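PDB 7C1I: histidine kinase from Pseudomonas aeruginosa, which probably relays phosphoryl groups between sensor kinases and response regulators as a histidine-containing phosphotransfer (HPt) protein of a two-component signalling system. Local coordinates for residues T55-K60 and E77-A82; V69-Y74 and R99-V104. All blocks are in the same frame, centred on the assembly; numbering follows the deposited sequence.

Contact 1: residues T55-K60 and E77-A82; sequences TAHSFK and ELEESA
Leu78 and Ala56 meet where helices 49-65 and 69-83 lie as neighbours in the four-helix bundle of the HPt domain; segments 55-60 and 77-82 run nearly antiparallel, at 155°. Leu78 CG lies 3.9 Å from Ala56 CB, while the leucine also packs on Ala90 and Ile94 of helix 90-112, a branched apolar group suited to a buried interface. One residue on, the backbone of Glu79 rests against the same methyl, with Ala56 CB 3.6 Å from Glu79 N; so small a side chain lets the segment axes come within 8.1 Å.

The Glu79 side chain then runs across to the facing helix, where His57 is exposed and Lys60 partly so. CG is anti to the backbone N (chi1 180°) and the chain stays extended beyond it, alongside His57 and pointing the same way. Glu79 OE1 reaches the rim of the imidazole, 3.2 Å from His57 CD2, with carboxylate and ring planes steeply inclined. His57 stands in the His-Ser-Phe-Lys sequence where HPt domains carry their phospho-accepting histidine, consistent with that role here. Glu79 OE2 takes a salt-bridging hydrogen bond of 2.8 Å from Lys60 NZ on its syn lone pair; the lysine, long enough to span the gap, crosses the glutamate at about a right angle. Farther along, Ser81 OG donates to Glu77 O at 2.8 Å, from the face of that carbonyl opposite Ser81 N.

Contact 2: residues V69-Y74 and R99-V104; sequences VLLAGY and REFAIV
Leu71 and Phe101 supply the apolar side of the interface, lying side by side and pointing the same way. Leu71 CD2 touches Phe101 CB at 4.2 Å and comes close to the rim of the ring at CD1, so the phenyl group is met at its edge while it extends onward to Ser33, Glu34 and Leu37 of helix 22-45. A bulky aromatic suits this place because it bridges to a third helix.

A second set of van der Waals contacts uses the side chain of Glu100. Glu100 CB sits 3.8 Å from Tyr74 CE2, in the plane of the tyrosine ring and at its edge, and Glu100 CG lies 3.9 Å from Leu71 CB. The chain bends at chi2 (62°), which swings CD toward Leu70, whose CB is 3.6 Å from Glu100 OE2. In the four-helix bundle of the HPt domain, this joins the first turns of helix 69-83 to the middle of helix 90-112; the two segments run nearly antiparallel, with their axes 9.4 Å apart.

The polar links are carried by two waters and by His5 of the N-terminal loop. Water 1 accepts from Leu71 N and donates to Glu100 OE2 at 2.8 Å, serving an amide near the start of its helix; that helix end may also stabilise the carboxylate's negative charge. OE2 is hydrogen-bonded to His5 ND1 as well. The other oxygen accepts from water 2, with Glu100 OE1 2.9 Å from it, and the same water lies 2.5 Å from Tyr74 OH.

Helix 69-83 serves both contacts: its later turns face helix 49-65 in contact 1, its first turns face helix 90-112 in contact 2, and the centres are about 13 Å apart. Each pairs antiparallel helices and is largely buried, with a glutamate spanning the gap. In contact 1 the carboxylate goes outward to a lysine and to an exposed histidine, giving a direct ionic link beside the likely phosphorylation site. In contact 2, nearer the centre of the chain, the carboxylate is reached through waters and the N-terminal His5. The two also touch directly, Phe59 CE1 packing on Leu71 CD2 at 4.0 Å, which joins them through the apolar interior of the bundle.

Contact 1: residues T55-K60 and E77-A82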
loop_
_atom_site.group_PDB
_atom_site.type_symbol
_atom_site.label_atom_id
_atom_site.label_comp_id
_atom_site.label_asym_id
_atom_site.label_seq_id
_atom_site.Cartn_x
_atom_site.Cartn_y
_atom_site.Cartn_z
ATOM N N THR A 55 11.458 19.216 -1.947
ATOM C CA THR A 55 10.853 18.422 -3.051
ATOM C C THR A 55 9.335 18.607 -2.957
ATOM O O THR A 55 8.613 18.677 -3.976
ATOM C CB THR A 55 11.244 16.942 -2.951
ATOM O OG1 THR A 55 12.665 16.897 -3.075
ATOM C CG2 THR A 55 10.581 16.124 -4.040
ATOM N N ALA A 56 8.736 18.569 -1.763
ATOM C CA ALA A 56 7.295 18.793 -1.505
ATOM C C ALA A 56 6.826 20.142 -2.061
ATOM O O ALA A 56 5.838 20.200 -2.819
ATOM C CB ALA A 56 6.828 18.640 -0.080
ATOM N N HIS A 57 7.634 21.179 -1.820
ATOM C CA HIS A 57 7.309 22.519 -2.379
ATOM C C HIS A 57 7.339 22.453 -3.910
ATOM O O HIS A 57 6.404 23.054 -4.476
ATOM C CB HIS A 57 8.330 23.536 -1.851
ATOM C CG HIS A 57 8.099 24.887 -2.443
ATOM N ND1 HIS A 57 8.849 25.224 -3.549
ATOM C CD2 HIS A 57 7.291 25.907 -2.086
ATOM C CE1 HIS A 57 8.488 26.458 -3.845
ATOM N NE2 HIS A 57 7.454 26.834 -3.081
ATOM N N SER A 58 8.334 21.807 -4.529
ATOM C CA SER A 58 8.334 21.800 -6.016
ATOM C C SER A 58 7.056 21.096 -6.486
ATOM O O SER A 58 6.381 21.567 -7.424
ATOM C CB SER A 58 9.591 21.190 -6.575
ATOM O OG SER A 58 10.718 21.915 -6.102
ATOM N N PHE A 59 6.907 19.900 -5.905
ATOM C CA PHE A 59 5.779 19.056 -6.381
ATOM C C PHE A 59 4.441 19.791 -6.256
ATOM O O PHE A 59 3.536 19.580 -7.091
ATOM C CB PHE A 59 5.705 17.744 -5.595
ATOM C CG PHE A 59 4.979 16.564 -6.187
ATOM C CD1 PHE A 59 4.458 16.572 -7.470
ATOM C CD2 PHE A 59 4.952 15.405 -5.429
ATOM C CE1 PHE A 59 3.834 15.418 -7.919
ATOM C CE2 PHE A 59 4.330 14.257 -5.893
ATOM C CZ PHE A 59 3.804 14.268 -7.165
ATOM N N LYS A 60 4.250 20.626 -5.230
ATOM C CA LYS A 60 3.032 21.433 -4.958
ATOM C C LYS A 60 2.858 22.346 -6.178
ATOM O O LYS A 60 1.720 22.340 -6.687
ATOM C CB LYS A 60 3.211 22.213 -3.650
ATOM C CG LYS A 60 2.044 23.124 -3.293
ATOM C CD LYS A 60 2.279 23.997 -2.078
ATOM C CE LYS A 60 3.341 25.035 -2.373
ATOM N NZ LYS A 60 3.586 25.923 -1.212
ATOM N N GLU A 77 0.938 20.073 2.691
ATOM C CA GLU A 77 0.989 19.559 4.086
ATOM C C GLU A 77 2.375 19.000 4.420
ATOM O O GLU A 77 2.917 19.210 5.524
ATOM C CB GLU A 77 -0.055 18.455 4.261
ATOM C CG GLU A 77 -1.499 18.922 4.281
ATOM C CD GLU A 77 -2.382 17.739 4.638
ATOM O OE1 GLU A 77 -2.911 17.093 3.710
ATOM O OE2 GLU A 77 -2.633 17.563 5.849
ATOM N N LEU A 78 2.987 18.296 3.463
ATOM C CA LEU A 78 4.348 17.730 3.651
ATOM C C LEU A 78 5.333 18.893 3.804
ATOM O O LEU A 78 6.282 18.812 4.610
ATOM C CB LEU A 78 4.700 16.728 2.546
ATOM C CG LEU A 78 6.082 16.103 2.722
ATOM C CD1 LEU A 78 6.156 15.408 4.073
ATOM C CD2 LEU A 78 6.257 15.131 1.565
ATOM N N GLU A 79 5.276 19.864 2.888
ATOM C CA GLU A 79 6.244 20.995 2.909
ATOM C C GLU A 79 6.197 21.665 4.287
ATOM O O GLU A 79 7.264 21.849 4.903
ATOM C CB GLU A 79 5.768 22.006 1.864
ATOM C CG GLU A 79 6.730 23.181 1.845
ATOM C CD GLU A 79 6.154 24.333 1.039
ATOM O OE1 GLU A 79 6.873 25.351 1.036
ATOM O OE2 GLU A 79 5.059 24.224 0.454
ATOM N N GLU A 80 4.978 21.925 4.768
ATOM C CA GLU A 80 4.792 22.723 6.011
ATOM C C GLU A 80 5.248 21.865 7.196
ATOM O O GLU A 80 5.876 22.425 8.116
ATOM C CB GLU A 80 3.329 23.135 6.180
ATOM C CG GLU A 80 2.980 24.195 5.150
ATOM C CD GLU A 80 1.545 24.687 5.226
ATOM O OE1 GLU A 80 0.728 24.158 6.006
ATOM O OE2 GLU A 80 1.255 25.621 4.452
ATOM N N SER A 81 4.844 20.591 7.243
ATOM C CA SER A 81 5.256 19.780 8.420
ATOM C C SER A 81 6.774 19.569 8.399
ATOM O O SER A 81 7.453 19.708 9.438
ATOM C CB SER A 81 4.443 18.514 8.501
ATOM O OG SER A 81 4.546 17.758 7.304
ATOM N N ALA A 82 7.409 19.279 7.259
ATOM C CA ALA A 82 8.866 19.064 7.109
ATOM C C ALA A 82 9.581 20.345 7.555
ATOM O O ALA A 82 10.663 20.269 8.170
ATOM C CB ALA A 82 9.327 18.582 5.754
#

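Contact 2: residues V69-Y74 and R99-V104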
loop_
_atom_site.group_PDB
_atom_site.type_symbol
_atom_site.label_atom_id
_atom_site.label_comp_id
_atom_site.label_asym_id
_atom_site.label_seq_id
_atom_site.Cartn_x
_atom_site.Cartn_y
_atom_site.Cartn_z
ATOM N N VAL A 69 -5.177 19.566 -7.813
ATOM C CA VAL A 69 -5.295 20.433 -6.603
ATOM C C VAL A 69 -5.352 19.614 -5.307
ATOM O O VAL A 69 -4.974 20.038 -4.195
ATOM C CB VAL A 69 -6.464 21.427 -6.738
ATOM C CG1 VAL A 69 -6.212 22.361 -7.913
ATOM C CG2 VAL A 69 -7.796 20.722 -6.939
ATOM N N LEU A 70 -5.807 18.359 -5.380
ATOM C CA LEU A 70 -5.822 17.557 -4.127
ATOM C C LEU A 70 -4.377 17.107 -3.893
ATOM O O LEU A 70 -3.894 17.140 -2.744
ATOM C CB LEU A 70 -6.767 16.353 -4.186
ATOM C CG LEU A 70 -8.235 16.739 -4.349
ATOM C CD1 LEU A 70 -9.066 15.482 -4.140
ATOM C CD2 LEU A 70 -8.689 17.776 -3.333
ATOM N N LEU A 71 -3.672 16.688 -4.948
ATOM C CA LEU A 71 -2.243 16.284 -4.894
ATOM C C LEU A 71 -1.448 17.478 -4.356
ATOM O O LEU A 71 -0.600 17.287 -3.466
ATOM C CB LEU A 71 -1.826 15.782 -6.279
ATOM C CG LEU A 71 -0.363 15.353 -6.369
ATOM C CD1 LEU A 71 0.003 14.265 -5.368
ATOM C CD2 LEU A 71 -0.097 14.868 -7.784
ATOM N N ALA A 72 -1.743 18.666 -4.892
ATOM C CA ALA A 72 -0.954 19.838 -4.442
ATOM C C ALA A 72 -1.204 20.098 -2.952
ATOM O O ALA A 72 -0.220 20.473 -2.281
ATOM C CB ALA A 72 -1.391 21.016 -5.279
ATOM N N GLY A 73 -2.402 19.800 -2.440
ATOM C CA GLY A 73 -2.785 19.978 -1.026
ATOM C C GLY A 73 -1.952 19.069 -0.137
ATOM O O GLY A 73 -1.345 19.483 0.870
ATOM N N TYR A 74 -1.762 17.822 -0.577
ATOM C CA TYR A 74 -0.940 16.892 0.243
ATOM C C TYR A 74 0.508 17.391 0.204
ATOM O O TYR A 74 1.264 17.258 1.186
ATOM C CB TYR A 74 -0.949 15.462 -0.306
ATOM C CG TYR A 74 -2.336 14.871 -0.288
ATOM C CD1 TYR A 74 -3.071 14.797 0.884
ATOM C CD2 TYR A 74 -2.833 14.185 -1.384
ATOM C CE1 TYR A 74 -4.383 14.352 0.871
ATOM C CE2 TYR A 74 -4.096 13.618 -1.370
ATOM C CZ TYR A 74 -4.859 13.642 -0.217
ATOM O OH TYR A 74 -6.131 13.148 -0.183
ATOM N N ARG A 99 -1.307 7.640 -3.911
ATOM C CA ARG A 99 -2.646 7.151 -4.337
ATOM C C ARG A 99 -3.294 8.228 -5.215
ATOM O O ARG A 99 -3.792 7.787 -6.270
ATOM C CB ARG A 99 -3.451 6.646 -3.135
ATOM C CG ARG A 99 -2.772 5.494 -2.407
ATOM C CD ARG A 99 -2.176 4.323 -3.167
ATOM N NE ARG A 99 -1.618 3.384 -2.204
ATOM C CZ ARG A 99 -1.349 2.098 -2.389
ATOM N NH1 ARG A 99 -1.648 1.493 -3.525
ATOM N NH2 ARG A 99 -0.764 1.434 -1.407
ATOM N N GLU A 100 -3.148 9.504 -4.841
ATOM C CA GLU A 100 -3.800 10.614 -5.586
ATOM C C GLU A 100 -3.141 10.758 -6.962
ATOM O O GLU A 100 -3.809 10.954 -8.001
ATOM C CB GLU A 100 -3.668 11.916 -4.794
ATOM C CG GLU A 100 -4.446 13.014 -5.495
ATOM C CD GLU A 100 -5.946 12.836 -5.655
ATOM O OE1 GLU A 100 -6.612 12.100 -4.898
ATOM O OE2 GLU A 100 -6.448 13.587 -6.517
ATOM N N PHE A 101 -1.804 10.735 -6.983
ATOM C CA PHE A 101 -1.002 10.772 -8.234
ATOM C C PHE A 101 -1.478 9.643 -9.155
ATOM O O PHE A 101 -1.629 9.803 -10.379
ATOM C CB PHE A 101 0.516 10.735 -8.039
ATOM C CG PHE A 101 1.201 10.680 -9.381
ATOM C CD1 PHE A 101 1.181 11.746 -10.265
ATOM C CD2 PHE A 101 1.823 9.520 -9.808
ATOM C CE1 PHE A 101 1.781 11.593 -11.506
ATOM C CE2 PHE A 101 2.465 9.370 -11.026
ATOM C CZ PHE A 101 2.466 10.458 -11.869
ATOM N N ALA A 102 -1.778 8.452 -8.630
ATOM C CA ALA A 102 -2.160 7.327 -9.517
ATOM C C ALA A 102 -3.438 7.723 -10.263
ATOM O O ALA A 102 -3.596 7.300 -11.425
ATOM C CB ALA A 102 -2.391 6.074 -8.709
ATOM N N ILE A 103 -4.325 8.478 -9.612
ATOM C CA ILE A 103 -5.588 8.916 -10.277
ATOM C C ILE A 103 -5.213 9.903 -11.386
ATOM O O ILE A 103 -5.746 9.799 -12.506
ATOM C CB ILE A 103 -6.608 9.508 -9.286
ATOM C CG1 ILE A 103 -6.986 8.489 -8.209
ATOM C CG2 ILE A 103 -7.777 10.123 -10.041
ATOM C CD1 ILE A 103 -7.865 9.075 -7.131
ATOM N N VAL A 104 -4.477 10.950 -10.999
ATOM C CA VAL A 104 -4.112 11.959 -12.040
ATOM C C VAL A 104 -3.411 11.236 -13.194
ATOM O O VAL A 104 -3.674 11.533 -14.379
ATOM C CB VAL A 104 -3.161 12.994 -11.407
ATOM C CG1 VAL A 104 -2.675 13.902 -12.529
ATOM C CG2 VAL A 104 -4.005 13.714 -10.367
HETATM O O HOH W 1 -5.245 15.940 -7.385
HETATM O O HOH W 2 -7.557 12.919 -2.275
#